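Local coordinates for dipeptide transport protein DPPA (Bacillus subtilis, PDB 1HI9) that removes N-terminal residues from peptides containing D-amino acids, as a zinc-dependent, self-compartmentalizing decameric aminopeptidase, at residues A[6-12]-A[101-105]; A[231-235]-A[263-267]. All blocks are in the same frame, centred on the assembly; numbering follows the deposited sequence.

Contact 1. Residues A[6-12]-A[101-105]. With ZN (zinc ion), chain F; ZN (zinc ion), chain G.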
loop_
_atom_site.group_PDB
_atom_site.type_symbol
_atom_site.label_atom_id
_atom_site.label_comp_id
_atom_site.label_asym_id
_atom_site.label_seq_id
_atom_site.Cartn_x
_atom_site.Cartn_y
_atom_site.Cartn_z
ATOM N N SER A 6 -11.810 29.509 23.728
ATOM C CA SER A 6 -11.179 28.208 23.583
ATOM C C SER A 6 -12.156 27.425 22.731
ATOM O O SER A 6 -13.303 27.216 23.133
ATOM C CB SER A 6 -11.007 27.526 24.933
ATOM O OG SER A 6 -10.497 26.214 24.766
ATOM N N VAL A 7 -11.714 27.001 21.550
ATOM C CA VAL A 7 -12.595 26.260 20.659
ATOM C C VAL A 7 -12.176 24.815 20.411
ATOM O O VAL A 7 -11.108 24.552 19.856
ATOM C CB VAL A 7 -12.716 26.957 19.280
ATOM C CG1 VAL A 7 -13.862 26.336 18.489
ATOM C CG2 VAL A 7 -12.936 28.450 19.464
ATOM N N ASP A 8 -13.036 23.885 20.825
ATOM C CA ASP A 8 -12.809 22.460 20.625
ATOM C C ASP A 8 -13.677 22.060 19.428
ATOM O O ASP A 8 -14.389 22.900 18.870
ATOM C CB ASP A 8 -13.233 21.677 21.871
ATOM C CG ASP A 8 -12.414 20.420 22.078
ATOM O OD1 ASP A 8 -11.623 20.060 21.185
ATOM O OD2 ASP A 8 -12.561 19.785 23.140
ATOM N N MET A 9 -13.637 20.789 19.038
ATOM C CA MET A 9 -14.419 20.339 17.878
ATOM C C MET A 9 -15.585 19.388 18.113
ATOM O O MET A 9 -16.620 19.522 17.468
ATOM C CB MET A 9 -13.503 19.669 16.858
ATOM C CG MET A 9 -13.242 20.491 15.624
ATOM S SD MET A 9 -12.420 19.537 14.374
ATOM C CE MET A 9 -13.516 19.745 13.015
ATOM N N GLU A 10 -15.409 18.410 18.999
ATOM C CA GLU A 10 -16.446 17.415 19.240
ATOM C C GLU A 10 -17.818 17.992 19.553
ATOM O O GLU A 10 -18.841 17.402 19.206
ATOM C CB GLU A 10 -16.032 16.463 20.360
ATOM C CG GLU A 10 -14.877 15.541 20.005
ATOM C CD GLU A 10 -13.520 16.209 20.136
ATOM O OE1 GLU A 10 -13.478 17.407 20.475
ATOM O OE2 GLU A 10 -12.495 15.531 19.905
ATOM N N GLY A 11 -17.836 19.143 20.207
ATOM C CA GLY A 11 -19.092 19.765 20.555
ATOM C C GLY A 11 -19.634 20.713 19.504
ATOM O O GLY A 11 -20.707 21.277 19.682
ATOM N N ILE A 12 -18.909 20.905 18.406
ATOM C CA ILE A 12 -19.382 21.795 17.356
ATOM C C ILE A 12 -20.709 21.272 16.835
ATOM O O ILE A 12 -20.968 20.058 16.825
ATOM C CB ILE A 12 -18.382 21.887 16.199
ATOM C CG1 ILE A 12 -17.114 22.580 16.681
ATOM C CG2 ILE A 12 -18.987 22.647 15.039
ATOM C CD1 ILE A 12 -17.337 23.971 17.224
ATOM N N LEU A 101 -16.121 27.030 23.424
ATOM C CA LEU A 101 -16.951 26.669 22.267
ATOM C C LEU A 101 -16.661 25.268 21.747
ATOM O O LEU A 101 -15.512 24.834 21.710
ATOM C CB LEU A 101 -16.708 27.664 21.130
ATOM C CG LEU A 101 -17.886 28.216 20.333
ATOM C CD1 LEU A 101 -17.327 29.021 19.174
ATOM C CD2 LEU A 101 -18.789 27.115 19.822
ATOM N N GLY A 102 -17.711 24.577 21.320
ATOM C CA GLY A 102 -17.546 23.239 20.795
ATOM C C GLY A 102 -17.055 22.238 21.817
ATOM O O GLY A 102 -16.364 21.276 21.472
ATOM N N TYR A 103 -17.399 22.463 23.082
ATOM C CA TYR A 103 -16.985 21.545 24.127
ATOM C C TYR A 103 -17.853 20.295 24.188
ATOM O O TYR A 103 -18.956 20.238 23.635
ATOM C CB TYR A 103 -16.962 22.261 25.475
ATOM C CG TYR A 103 -15.627 22.927 25.756
ATOM C CD1 TYR A 103 -15.021 23.747 24.805
ATOM C CD2 TYR A 103 -14.965 22.719 26.955
ATOM C CE1 TYR A 103 -13.778 24.337 25.048
ATOM C CE2 TYR A 103 -13.726 23.305 27.208
ATOM C CZ TYR A 103 -13.139 24.106 26.256
ATOM O OH TYR A 103 -11.909 24.655 26.513
ATOM N N HIS A 104 -17.327 19.287 24.871
ATOM C CA HIS A 104 -18.003 17.999 25.004
ATOM C C HIS A 104 -17.949 17.519 26.439
ATOM O O HIS A 104 -17.244 18.087 27.256
ATOM C CB HIS A 104 -17.316 16.972 24.093
ATOM C CG HIS A 104 -15.834 16.900 24.301
ATOM N ND1 HIS A 104 -15.260 16.247 25.370
ATOM C CD2 HIS A 104 -14.811 17.452 23.606
ATOM C CE1 HIS A 104 -13.948 16.393 25.326
ATOM N NE2 HIS A 104 -13.651 17.121 24.264
ATOM N N ALA A 105 -18.694 16.455 26.719
ATOM C CA ALA A 105 -18.753 15.873 28.045
ATOM C C ALA A 105 -17.435 15.201 28.407
ATOM O O ALA A 105 -16.684 14.745 27.523
ATOM C CB ALA A 105 -19.877 14.871 28.105
HETATM ZN ZN ZN F . -12.002 18.035 23.968
HETATM ZN ZN ZN G . -11.267 17.819 20.918
HETATM O O HOH W 1 -20.436 24.434 20.238
HETATM O O HOH W 2 -10.311 17.084 23.163
#
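Three groups grip Ser-6 OG: Tyr-103 OH, 2.7 Å from Ser-6 OG, together with Ser-59 OG and Met-87 O. The serine oxygen comes in the plane of the tyrosine ring at its hydroxyl end, and Asn-137 ND2 holds the same phenol. A phenylalanine in place of Tyr-103 would probably leave Ser-6 OG and Asn-137 ND2 each short of a partner and the ring freer to turn beside Asp-8 CB. Beside this pair, parallel strands 2-7 and 97-103 are joined by Leu-101 N to Ser-6 O (2.8 Å) and Asp-8 N to Leu-101 O (2.8 Å). The zinc ligands follow directly, at the C-terminal edge of the parallel part of the mixed sheet. Asp-8 bridges the two zincs, OD2 at 2.0 Å from one and OD1 at 2.3 Å from the other. His-104 NE2 binds the first ion at 1.9 Å, Glu-10 OE1 the second at 2.3 Å, and one water bridges both ions; Glu-133 and His-60 complete the respective sites. The first torsion of His-104 (chi1 52°) carries the imidazole toward 6-12, where NE2 meets the zinc, and a straight hydrogen bond from His-104 ND1 to Ala-105 O (177°), in the ring plane, helps fix its rotation. Gly-11 N donates to Gly-102 O from above the carbonyl plane, and the positive phi of Gly-102 by itself favours glycine.

Contact 2. Residues A[231-235]-A[263-267]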
loop_
_atom_site.group_PDB
_atom_site.type_symbol
_atom_site.label_atom_id
_atom_site.label_comp_id
_atom_site.label_asym_id
_atom_site.label_seq_id
_atom_site.Cartn_x
_atom_site.Cartn_y
_atom_site.Cartn_z
ATOM N N TRP A 231 3.020 4.255 32.808
ATOM C CA TRP A 231 3.696 5.262 31.997
ATOM C C TRP A 231 3.702 6.615 32.715
ATOM O O TRP A 231 4.751 7.240 32.877
ATOM C CB TRP A 231 3.013 5.415 30.632
ATOM C CG TRP A 231 3.652 4.626 29.500
ATOM C CD1 TRP A 231 3.159 3.496 28.890
ATOM C CD2 TRP A 231 4.873 4.946 28.813
ATOM N NE1 TRP A 231 3.995 3.107 27.868
ATOM C CE2 TRP A 231 5.047 3.974 27.797
ATOM C CE3 TRP A 231 5.826 5.958 28.958
ATOM C CZ2 TRP A 231 6.148 3.990 26.929
ATOM C CZ3 TRP A 231 6.923 5.974 28.092
ATOM C CH2 TRP A 231 7.071 4.996 27.087
ATOM N N ALA A 232 2.527 7.065 33.141
ATOM C CA ALA A 232 2.416 8.349 33.829
ATOM C C ALA A 232 3.214 8.355 35.137
ATOM O O ALA A 232 3.828 9.363 35.506
ATOM C CB ALA A 232 0.948 8.666 34.119
ATOM N N ASN A 233 3.205 7.222 35.829
ATOM C CA ASN A 233 3.905 7.096 37.091
ATOM C C ASN A 233 5.425 7.189 36.942
ATOM O O ASN A 233 6.169 7.077 37.916
ATOM C CB ASN A 233 3.502 5.784 37.771
ATOM C CG ASN A 233 4.001 5.694 39.195
ATOM O OD1 ASN A 233 3.988 6.688 39.932
ATOM N ND2 ASN A 233 4.430 4.503 39.600
ATOM N N LEU A 234 5.880 7.402 35.714
ATOM C CA LEU A 234 7.301 7.541 35.433
ATOM C C LEU A 234 7.717 8.976 35.756
ATOM O O LEU A 234 8.867 9.241 36.091
ATOM C CB LEU A 234 7.568 7.263 33.958
ATOM C CG LEU A 234 8.404 6.055 33.545
ATOM C CD1 LEU A 234 8.116 4.848 34.419
ATOM C CD2 LEU A 234 8.100 5.759 32.086
ATOM N N MET A 235 6.773 9.904 35.651
ATOM C CA MET A 235 7.066 11.302 35.923
ATOM C C MET A 235 7.379 11.531 37.395
ATOM O O MET A 235 6.641 11.084 38.275
ATOM C CB MET A 235 5.890 12.182 35.519
ATOM C CG MET A 235 6.223 13.660 35.502
ATOM S SD MET A 235 4.837 14.680 34.997
ATOM C CE MET A 235 4.045 14.979 36.609
ATOM N N VAL A 263 1.780 16.297 30.530
ATOM C CA VAL A 263 2.846 15.304 30.491
ATOM C C VAL A 263 2.358 13.885 30.797
ATOM O O VAL A 263 2.666 12.956 30.051
ATOM C CB VAL A 263 3.971 15.679 31.474
ATOM C CG1 VAL A 263 5.023 14.581 31.512
ATOM C CG2 VAL A 263 4.601 16.991 31.034
ATOM N N MET A 264 1.615 13.721 31.893
ATOM C CA MET A 264 1.088 12.416 32.281
ATOM C C MET A 264 0.201 11.800 31.207
ATOM O O MET A 264 0.290 10.601 30.953
ATOM C CB MET A 264 0.304 12.518 33.592
ATOM C CG MET A 264 1.177 12.590 34.850
ATOM S SD MET A 264 0.186 12.875 36.378
ATOM C CE MET A 264 0.454 14.550 36.560
ATOM N N THR A 265 -0.659 12.597 30.579
ATOM C CA THR A 265 -1.511 12.049 29.534
ATOM C C THR A 265 -0.669 11.748 28.289
ATOM O O THR A 265 -0.912 10.767 27.582
ATOM C CB THR A 265 -2.672 13.026 29.166
ATOM O OG1 THR A 265 -2.150 14.317 28.788
ATOM C CG2 THR A 265 -3.605 13.185 30.345
ATOM N N GLU A 266 0.324 12.595 28.028
ATOM C CA GLU A 266 1.200 12.392 26.877
ATOM C C GLU A 266 1.936 11.050 27.028
ATOM O O GLU A 266 2.112 10.304 26.062
ATOM C CB GLU A 266 2.223 13.530 26.766
ATOM C CG GLU A 266 3.032 13.488 25.486
ATOM C CD GLU A 266 2.174 13.746 24.256
ATOM O OE1 GLU A 266 2.570 13.328 23.158
ATOM O OE2 GLU A 266 1.100 14.374 24.380
ATOM N N LEU A 267 2.364 10.748 28.247
ATOM C CA LEU A 267 3.056 9.497 28.510
ATOM C C LEU A 267 2.094 8.329 28.362
ATOM O O LEU A 267 2.436 7.285 27.794
ATOM C CB LEU A 267 3.634 9.491 29.922
ATOM C CG LEU A 267 4.768 10.484 30.192
ATOM C CD1 LEU A 267 5.010 10.611 31.680
ATOM C CD2 LEU A 267 6.029 10.021 29.476
#
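Val-263 meets Met-235 where helix 254-268 comes against the turn that follows helix 226-232: Val-263 CG1 lies 3.5 Å from Met-235 SD, the two side chains crossing at about a right angle. The methionine reaches this far because its chain runs extended through chi1 and chi2 (-168° and 179°) and bends only at chi3, which swings CE round to the next residue of the helix. There Met-264 CE touches Met-235 CE at 3.6 Å, methyl to methyl. Nearer the backbone, Met-264 CB rests 3.9 Å from Ala-232 CB, where the small alanine lets the two chains come close. One turn further on, Leu-267 wedges in with both of its branches. Its CD1 lies 3.6 Å from Trp-231 O and also touches Ala-232 CA and Met-235 CB, while its CD2 is 4.1 Å from Trp-231 CE3. The backbone of Leu-267 takes part as well: its carbonyl oxygen sits over one face of the indole, 3.2 Å above the plane and offset toward the rim. From the antiparallel sheet, Phe-249 packs against both methionines and Ile-221 against Met-264. With no hydrogen bond between 231-235 and 263-267, what joins helix 254-268 to the end of helix 226-232 and the turn after it is apolar packing plus a carbonyl laid on an aromatic face, so the fit depends on shape rather than on directed bonds.

The two contacts stand apart, their centres 25 Å from each other and their nearest atoms about 12 Å, and they follow one another along the chain without interlocking. Contact 1 belongs to the mixed sheet and builds much of the dinuclear zinc site, with His-115, the nucleophile, stacked on its histidine. Contact 2 joins two helical segments that pack on the antiparallel sheet, away from the metals. Both nevertheless meet neighbouring copies in the decamer: Glu-10 packs on Phe-273 of a second subunit, whereas around contact 2 Glu-266 forms a salt bridge with Arg-270 of a third subunit, on whose Pro-236 Met-235 also packs.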